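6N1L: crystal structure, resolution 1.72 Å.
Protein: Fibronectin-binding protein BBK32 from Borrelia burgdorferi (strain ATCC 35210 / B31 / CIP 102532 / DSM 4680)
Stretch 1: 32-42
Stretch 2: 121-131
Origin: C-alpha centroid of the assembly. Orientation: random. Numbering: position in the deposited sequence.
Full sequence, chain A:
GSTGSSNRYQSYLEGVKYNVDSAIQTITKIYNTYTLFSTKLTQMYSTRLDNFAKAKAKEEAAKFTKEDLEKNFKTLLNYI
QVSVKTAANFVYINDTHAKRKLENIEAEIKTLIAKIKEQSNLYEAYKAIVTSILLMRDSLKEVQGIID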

ATOM      1  N   ASN A  32       4.711  -6.369  -3.413  1.00 25.80           N
ATOM      2  CA  ASN A  32       5.347  -7.177  -4.458  1.00 29.51           C
ATOM      3  C   ASN A  32       6.485  -6.420  -5.130  1.00 29.99           C
ATOM      4  O   ASN A  32       7.499  -7.028  -5.504  1.00 27.91           O
ATOM      5  CB  ASN A  32       4.315  -7.614  -5.495  1.00 31.15           C
ATOM      6  CG  ASN A  32       3.337  -8.663  -4.958  1.00 33.32           C
ATOM      7  OD1 ASN A  32       3.566  -9.294  -3.922  1.00 36.56           O
ATOM      8  ND2 ASN A  32       2.255  -8.857  -5.680  1.00 34.89           N
ATOM      9  N   THR A  33       6.350  -5.100  -5.277  1.00 26.17           N
ATOM     10  CA  THR A  33       7.450  -4.300  -5.821  1.00 29.65           C
ATOM     11  C   THR A  33       8.660  -4.335  -4.894  1.00 28.12           C
ATOM     12  O   THR A  33       9.799  -4.536  -5.333  1.00 27.14           O
ATOM     13  CB  THR A  33       7.003  -2.855  -6.052  1.00 29.26           C
ATOM     14  OG1 THR A  33       5.843  -2.831  -6.886  1.00 30.58           O
ATOM     15  CG2 THR A  33       8.118  -2.062  -6.772  1.00 31.68           C
ATOM     16  N   TYR A  34       8.428  -4.140  -3.598  1.00 25.09           N
ATOM     17  CA  TYR A  34       9.500  -4.265  -2.622  1.00 28.91           C
ATOM     18  C   TYR A  34      10.181  -5.630  -2.710  1.00 27.16           C
ATOM     19  O   TYR A  34      11.412  -5.711  -2.703  1.00 28.14           O
ATOM     20  CB  TYR A  34       8.931  -4.030  -1.229  1.00 24.16           C
ATOM     21  CG  TYR A  34       9.851  -4.451  -0.119  1.00 28.49           C
ATOM     22  CD1 TYR A  34      10.989  -3.720   0.179  1.00 34.49           C
ATOM     23  CD2 TYR A  34       9.560  -5.574   0.649  1.00 30.91           C
ATOM     24  CE1 TYR A  34      11.841  -4.112   1.219  1.00 39.67           C
ATOM     25  CE2 TYR A  34      10.395  -5.968   1.682  1.00 34.59           C
ATOM     26  CZ  TYR A  34      11.525  -5.235   1.960  1.00 39.05           C
ATOM     27  OH  TYR A  34      12.352  -5.634   2.989  1.00 48.37           O
ATOM     28  N   THR A  35       9.400  -6.705  -2.838  1.00 25.38           N
ATOM     29  CA  THR A  35       9.998  -8.041  -2.893  1.00 29.93           C
ATOM     30  C   THR A  35      10.900  -8.181  -4.113  1.00 30.48           C
ATOM     31  O   THR A  35      12.041  -8.663  -4.020  1.00 28.45           O
ATOM     32  CB  THR A  35       8.896  -9.095  -2.922  1.00 28.42           C
ATOM     33  OG1 THR A  35       8.180  -9.054  -1.672  1.00 34.11           O
ATOM     34  CG2 THR A  35       9.488 -10.487  -3.117  1.00 32.17           C
ATOM     35  N   LEU A  36      10.409  -7.723  -5.263  1.00 27.44           N
ATOM     36  CA  LEU A  36      11.178  -7.794  -6.501  1.00 26.38           C
ATOM     37  C   LEU A  36      12.437  -6.940  -6.420  1.00 28.92           C
ATOM     38  O   LEU A  36      13.529  -7.391  -6.796  1.00 28.72           O
ATOM     39  CB  LEU A  36      10.295  -7.372  -7.679  1.00 26.91           C
ATOM     40  CG  LEU A  36      10.930  -7.612  -9.059  1.00 28.53           C
ATOM     41  CD1 LEU A  36      11.121  -9.084  -9.252  1.00 27.73           C
ATOM     42  CD2 LEU A  36      10.014  -7.047 -10.157  1.00 27.43           C
ATOM     43  N   PHE A  37      12.304  -5.691  -5.951  1.00 26.87           N
ATOM     44  CA  PHE A  37      13.450  -4.808  -5.755  1.00 30.47           C
ATOM     45  C   PHE A  37      14.505  -5.496  -4.893  1.00 32.54           C
ATOM     46  O   PHE A  37      15.687  -5.555  -5.257  1.00 31.37           O
ATOM     47  CB  PHE A  37      12.948  -3.505  -5.115  1.00 28.88           C
ATOM     48  CG  PHE A  37      13.942  -2.379  -5.041  1.00 33.37           C
ATOM     49  CD1 PHE A  37      15.099  -2.358  -5.793  1.00 33.09           C
ATOM     50  CD2 PHE A  37      13.683  -1.304  -4.205  1.00 38.67           C
ATOM     51  CE1 PHE A  37      15.977  -1.298  -5.697  1.00 33.75           C
ATOM     52  CE2 PHE A  37      14.558  -0.244  -4.106  1.00 44.25           C
ATOM     53  CZ  PHE A  37      15.705  -0.237  -4.858  1.00 39.65           C
ATOM     54  N   SER A  38      14.069  -6.076  -3.765  1.00 32.02           N
ATOM     55  CA  SER A  38      14.984  -6.780  -2.865  1.00 29.49           C
ATOM     56  C   SER A  38      15.776  -7.870  -3.579  1.00 31.42           C
ATOM     57  O   SER A  38      16.992  -7.994  -3.373  1.00 35.17           O
ATOM     58  CB  SER A  38      14.207  -7.386  -1.693  1.00 36.20           C
ATOM     59  OG  SER A  38      13.603  -6.370  -0.917  1.00 37.72           O
ATOM     60  N   THR A  39      15.118  -8.657  -4.435  1.00 29.90           N
ATOM     61  CA  THR A  39      15.827  -9.737  -5.116  1.00 34.90           C
ATOM     62  C   THR A  39      16.867  -9.210  -6.101  1.00 34.79           C
ATOM     63  O   THR A  39      17.920  -9.837  -6.265  1.00 33.29           O
ATOM     64  CB  THR A  39      14.862 -10.693  -5.830  1.00 32.09           C
ATOM     65  OG1 THR A  39      14.218 -10.055  -6.942  1.00 31.90           O
ATOM     66  CG2 THR A  39      13.813 -11.220  -4.856  1.00 35.82           C
ATOM     67  N   LYS A  40      16.606  -8.070  -6.753  1.00 31.39           N
ATOM     68  CA  LYS A  40      17.605  -7.502  -7.658  1.00 32.41           C
ATOM     69  C   LYS A  40      18.839  -7.036  -6.898  1.00 35.99           C
ATOM     70  O   LYS A  40      19.970  -7.179  -7.385  1.00 34.72           O
ATOM     71  CB  LYS A  40      17.020  -6.327  -8.447  1.00 33.80           C
ATOM     72  CG  LYS A  40      15.779  -6.605  -9.240  1.00 32.71           C
ATOM     73  CD  LYS A  40      15.876  -7.851 -10.085  1.00 29.44           C
ATOM     74  CE  LYS A  40      14.582  -8.079 -10.818  1.00 34.58           C
ATOM     75  NZ  LYS A  40      14.625  -9.311 -11.614  1.00 34.14           N
ATOM     76  N   LEU A  41      18.636  -6.443  -5.718  1.00 32.31           N
ATOM     77  CA  LEU A  41      19.748  -6.001  -4.892  1.00 35.13           C
ATOM     78  C   LEU A  41      20.549  -7.192  -4.392  1.00 42.71           C
ATOM     79  O   LEU A  41      21.785  -7.141  -4.338  1.00 40.13           O
ATOM     80  CB  LEU A  41      19.232  -5.166  -3.714  1.00 33.11           C
ATOM     81  CG  LEU A  41      18.530  -3.854  -4.095  1.00 36.05           C
ATOM     82  CD1 LEU A  41      17.851  -3.229  -2.883  1.00 38.67           C
ATOM     83  CD2 LEU A  41      19.488  -2.854  -4.735  1.00 37.89           C
ATOM     84  N   THR A  42      19.857  -8.279  -4.037  1.00 38.16           N
ATOM     85  CA  THR A  42      20.548  -9.500  -3.638  1.00 42.54           C
ATOM     86  C   THR A  42      21.333 -10.092  -4.802  1.00 41.84           C
ATOM     87  O   THR A  42      22.514 -10.433  -4.657  1.00 47.67           O
ATOM     88  CB  THR A  42      19.543 -10.516  -3.097  1.00 43.46           C
ATOM     89  OG1 THR A  42      19.030 -10.053  -1.843  1.00 44.73           O
ATOM     90  CG2 THR A  42      20.212 -11.870  -2.904  1.00 48.28           C
TER
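Stretch 2 (121-131) NLYEAYKAIVT

Stretch 2 begins with Asn-121 in an extended conformation and enters a helix at Leu-122; the side chain of Asn-121 caps that helix, its OD1 accepting from Glu-124 N at 2.9 Å. The helix then runs across the helix of stretch 1 in a roughly antiparallel sense, with 137° between the N-to-C directions (signed crossing angle -137°) and the axes 10.7 Å apart at closest approach. The backbones come nearest where Tyr-34 CA lies 6.5 Å from Tyr-126 CA; Phe-37 CA and Tyr-123 CA are 7.9 Å apart.

Two tyrosines, one from each helix, serve as interlocking knobs. Tyr-34 fills a hollow formed by Tyr-123, Tyr-126, Lys-127 and Val-130: Val-130 CG2 covers one face of its ring, 3.7 Å from Tyr-34 CG, while Tyr-126 CB approaches Tyr-34 CD1 to 3.6 Å. In return, Tyr-123 enters the hollow among Tyr-34, Phe-37, Ser-38 and Leu-41. Its CA-to-CB bond points sideways, but the t rotamer brings the ring end nearer to stretch 1, where Leu-41 CD1 packs over one face, 3.4 Å from Tyr-123 CD1. The two knobs lie alongside each other, planes 18° apart but slid so that the rings barely overlap; Tyr-34 CE1 and Tyr-123 CE1 are 3.6 Å apart.

Phe-37 stands nearly perpendicular to Tyr-123 (82°) and receives the tyrosine's edge on its face, with Phe-37 CD2 3.8 Å from Tyr-123 CD1. Phe-37 CE2 also reaches Leu-122 CG at 3.9 Å. A polar link anchors the tip of Tyr-123, whose OH donates to Ser-38 OG at 3.0 Å; Ser-38 OG in turn donates to Tyr-34 O at 2.9 Å, tying the contact into the backbone of stretch 1. Beyond Phe-37, Tyr-126 extends its OH to within 3.2 Å of Thr-33 CG2. Together the two stretches bury 490 Å².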

ATOM      1  N   ASN A 121      17.122   7.482   0.023  1.00 51.60           N
ATOM      2  CA  ASN A 121      17.413   6.171  -0.540  1.00 49.00           C
ATOM      3  C   ASN A 121      16.119   5.389  -0.748  1.00 43.95           C
ATOM      4  O   ASN A 121      15.349   5.202   0.199  1.00 44.33           O
ATOM      5  CB  ASN A 121      18.354   5.421   0.396  1.00 46.27           C
ATOM      6  CG  ASN A 121      18.736   4.058  -0.131  1.00 51.18           C
ATOM      7  OD1 ASN A 121      18.077   3.057   0.159  1.00 47.20           O
ATOM      8  ND2 ASN A 121      19.826   4.005  -0.892  1.00 53.73           N
ATOM      9  N   LEU A 122      15.892   4.922  -1.982  1.00 45.26           N
ATOM     10  CA  LEU A 122      14.615   4.290  -2.327  1.00 42.72           C
ATOM     11  C   LEU A 122      14.389   3.012  -1.528  1.00 43.32           C
ATOM     12  O   LEU A 122      13.292   2.779  -1.006  1.00 38.95           O
ATOM     13  CB  LEU A 122      14.545   3.994  -3.827  1.00 45.31           C
ATOM     14  CG  LEU A 122      13.210   3.370  -4.260  1.00 41.88           C
ATOM     15  CD1 LEU A 122      12.034   4.216  -3.751  1.00 39.48           C
ATOM     16  CD2 LEU A 122      13.106   3.167  -5.768  1.00 37.36           C
ATOM     17  N   TYR A 123      15.406   2.151  -1.441  1.00 41.43           N
ATOM     18  CA  TYR A 123      15.230   0.926  -0.671  1.00 41.91           C
ATOM     19  C   TYR A 123      14.922   1.236   0.789  1.00 42.04           C
ATOM     20  O   TYR A 123      14.100   0.558   1.418  1.00 41.28           O
ATOM     21  CB  TYR A 123      16.465   0.028  -0.783  1.00 45.95           C
ATOM     22  CG  TYR A 123      16.191  -1.357  -0.247  1.00 41.60           C
ATOM     23  CD1 TYR A 123      15.285  -2.194  -0.892  1.00 47.75           C
ATOM     24  CD2 TYR A 123      16.796  -1.809   0.910  1.00 46.21           C
ATOM     25  CE1 TYR A 123      15.004  -3.456  -0.401  1.00 49.60           C
ATOM     26  CE2 TYR A 123      16.529  -3.076   1.407  1.00 50.30           C
ATOM     27  CZ  TYR A 123      15.631  -3.892   0.742  1.00 48.98           C
ATOM     28  OH  TYR A 123      15.350  -5.152   1.222  1.00 58.14           O
ATOM     29  N   GLU A 124      15.571   2.261   1.344  1.00 41.58           N
ATOM     30  CA  GLU A 124      15.276   2.672   2.709  1.00 44.57           C
ATOM     31  C   GLU A 124      13.848   3.184   2.838  1.00 38.07           C
ATOM     32  O   GLU A 124      13.223   3.005   3.889  1.00 40.14           O
ATOM     33  CB  GLU A 124      16.259   3.751   3.159  1.00 49.94           C
ATOM     34  CG  GLU A 124      17.696   3.267   3.293  1.00 51.01           C
ATOM     35  CD  GLU A 124      17.828   2.157   4.313  1.00 54.44           C
ATOM     36  OE1 GLU A 124      17.366   2.354   5.459  1.00 56.08           O
ATOM     37  OE2 GLU A 124      18.386   1.092   3.967  1.00 57.69           O
ATOM     38  N   ALA A 125      13.334   3.843   1.800  1.00 38.75           N
ATOM     39  CA  ALA A 125      11.950   4.318   1.827  1.00 38.42           C
ATOM     40  C   ALA A 125      10.978   3.147   1.918  1.00 35.28           C
ATOM     41  O   ALA A 125      10.065   3.146   2.754  1.00 37.53           O
ATOM     42  CB  ALA A 125      11.668   5.175   0.591  1.00 37.47           C
ATOM     43  N   TYR A 126      11.180   2.124   1.083  1.00 33.56           N
ATOM     44  CA  TYR A 126      10.382   0.902   1.178  1.00 35.44           C
ATOM     45  C   TYR A 126      10.500   0.281   2.564  1.00 37.47           C
ATOM     46  O   TYR A 126       9.491  -0.045   3.195  1.00 35.10           O
ATOM     47  CB  TYR A 126      10.814  -0.103   0.099  1.00 37.05           C
ATOM     48  CG  TYR A 126      10.155   0.077  -1.249  1.00 32.71           C
ATOM     49  CD1 TYR A 126       8.865  -0.396  -1.497  1.00 32.55           C
ATOM     50  CD2 TYR A 126      10.824   0.724  -2.287  1.00 34.10           C
ATOM     51  CE1 TYR A 126       8.264  -0.238  -2.725  1.00 32.85           C
ATOM     52  CE2 TYR A 126      10.238   0.892  -3.527  1.00 36.69           C
ATOM     53  CZ  TYR A 126       8.954   0.414  -3.750  1.00 31.01           C
ATOM     54  OH  TYR A 126       8.369   0.589  -4.968  1.00 30.96           O
ATOM     55  N   LYS A 127      11.733   0.130   3.069  1.00 34.95           N
ATOM     56  CA  LYS A 127      11.921  -0.462   4.391  1.00 39.23           C
ATOM     57  C   LYS A 127      11.176   0.307   5.475  1.00 39.55           C
ATOM     58  O   LYS A 127      10.692  -0.290   6.442  1.00 42.54           O
ATOM     59  CB  LYS A 127      13.415  -0.539   4.730  1.00 41.60           C
ATOM     60  CG  LYS A 127      14.046  -1.877   4.397  1.00 48.94           C
ATOM     61  CD  LYS A 127      15.257  -2.136   5.287  1.00 56.19           C
ATOM     62  CE  LYS A 127      16.413  -1.204   4.937  1.00 57.10           C
ATOM     63  NZ  LYS A 127      17.350  -1.000   6.091  1.00 63.23           N
ATOM     64  N   ALA A 128      11.056   1.624   5.327  1.00 39.52           N
ATOM     65  CA  ALA A 128      10.329   2.407   6.313  1.00 40.67           C
ATOM     66  C   ALA A 128       8.832   2.093   6.359  1.00 40.22           C
ATOM     67  O   ALA A 128       8.196   2.380   7.379  1.00 37.35           O
ATOM     68  CB  ALA A 128      10.539   3.896   6.039  1.00 40.25           C
ATOM     69  N   ILE A 129       8.236   1.535   5.300  1.00 32.71           N
ATOM     70  CA  ILE A 129       6.783   1.426   5.259  1.00 28.49           C
ATOM     71  C   ILE A 129       6.262   0.006   5.133  1.00 27.03           C
ATOM     72  O   ILE A 129       5.052  -0.201   5.218  1.00 28.21           O
ATOM     73  CB  ILE A 129       6.168   2.322   4.155  1.00 30.99           C
ATOM     74  CG1 ILE A 129       6.739   2.024   2.762  1.00 32.81           C
ATOM     75  CG2 ILE A 129       6.394   3.796   4.503  1.00 35.22           C
ATOM     76  CD1 ILE A 129       6.064   0.891   2.031  1.00 31.43           C
ATOM     77  N   VAL A 130       7.131  -1.002   4.959  1.00 32.22           N
ATOM     78  CA  VAL A 130       6.627  -2.336   4.624  1.00 27.96           C
ATOM     79  C   VAL A 130       5.820  -2.940   5.776  1.00 27.41           C
ATOM     80  O   VAL A 130       4.739  -3.500   5.561  1.00 27.63           O
ATOM     81  CB  VAL A 130       7.769  -3.266   4.184  1.00 33.95           C
ATOM     82  CG1 VAL A 130       7.291  -4.715   4.210  1.00 31.54           C
ATOM     83  CG2 VAL A 130       8.166  -2.896   2.777  1.00 33.17           C
ATOM     84  N   THR A 131       6.324  -2.841   7.013  1.00 27.58           N
ATOM     85  CA  THR A 131       5.560  -3.386   8.131  1.00 27.60           C
ATOM     86  C   THR A 131       4.200  -2.715   8.251  1.00 24.83           C
ATOM     87  O   THR A 131       3.181  -3.394   8.415  1.00 26.44           O
ATOM     88  CB  THR A 131       6.341  -3.242   9.442  1.00 29.28           C
ATOM     89  OG1 THR A 131       7.449  -4.139   9.417  1.00 33.73           O
ATOM     90  CG2 THR A 131       5.462  -3.596  10.626  1.00 31.59           C
TER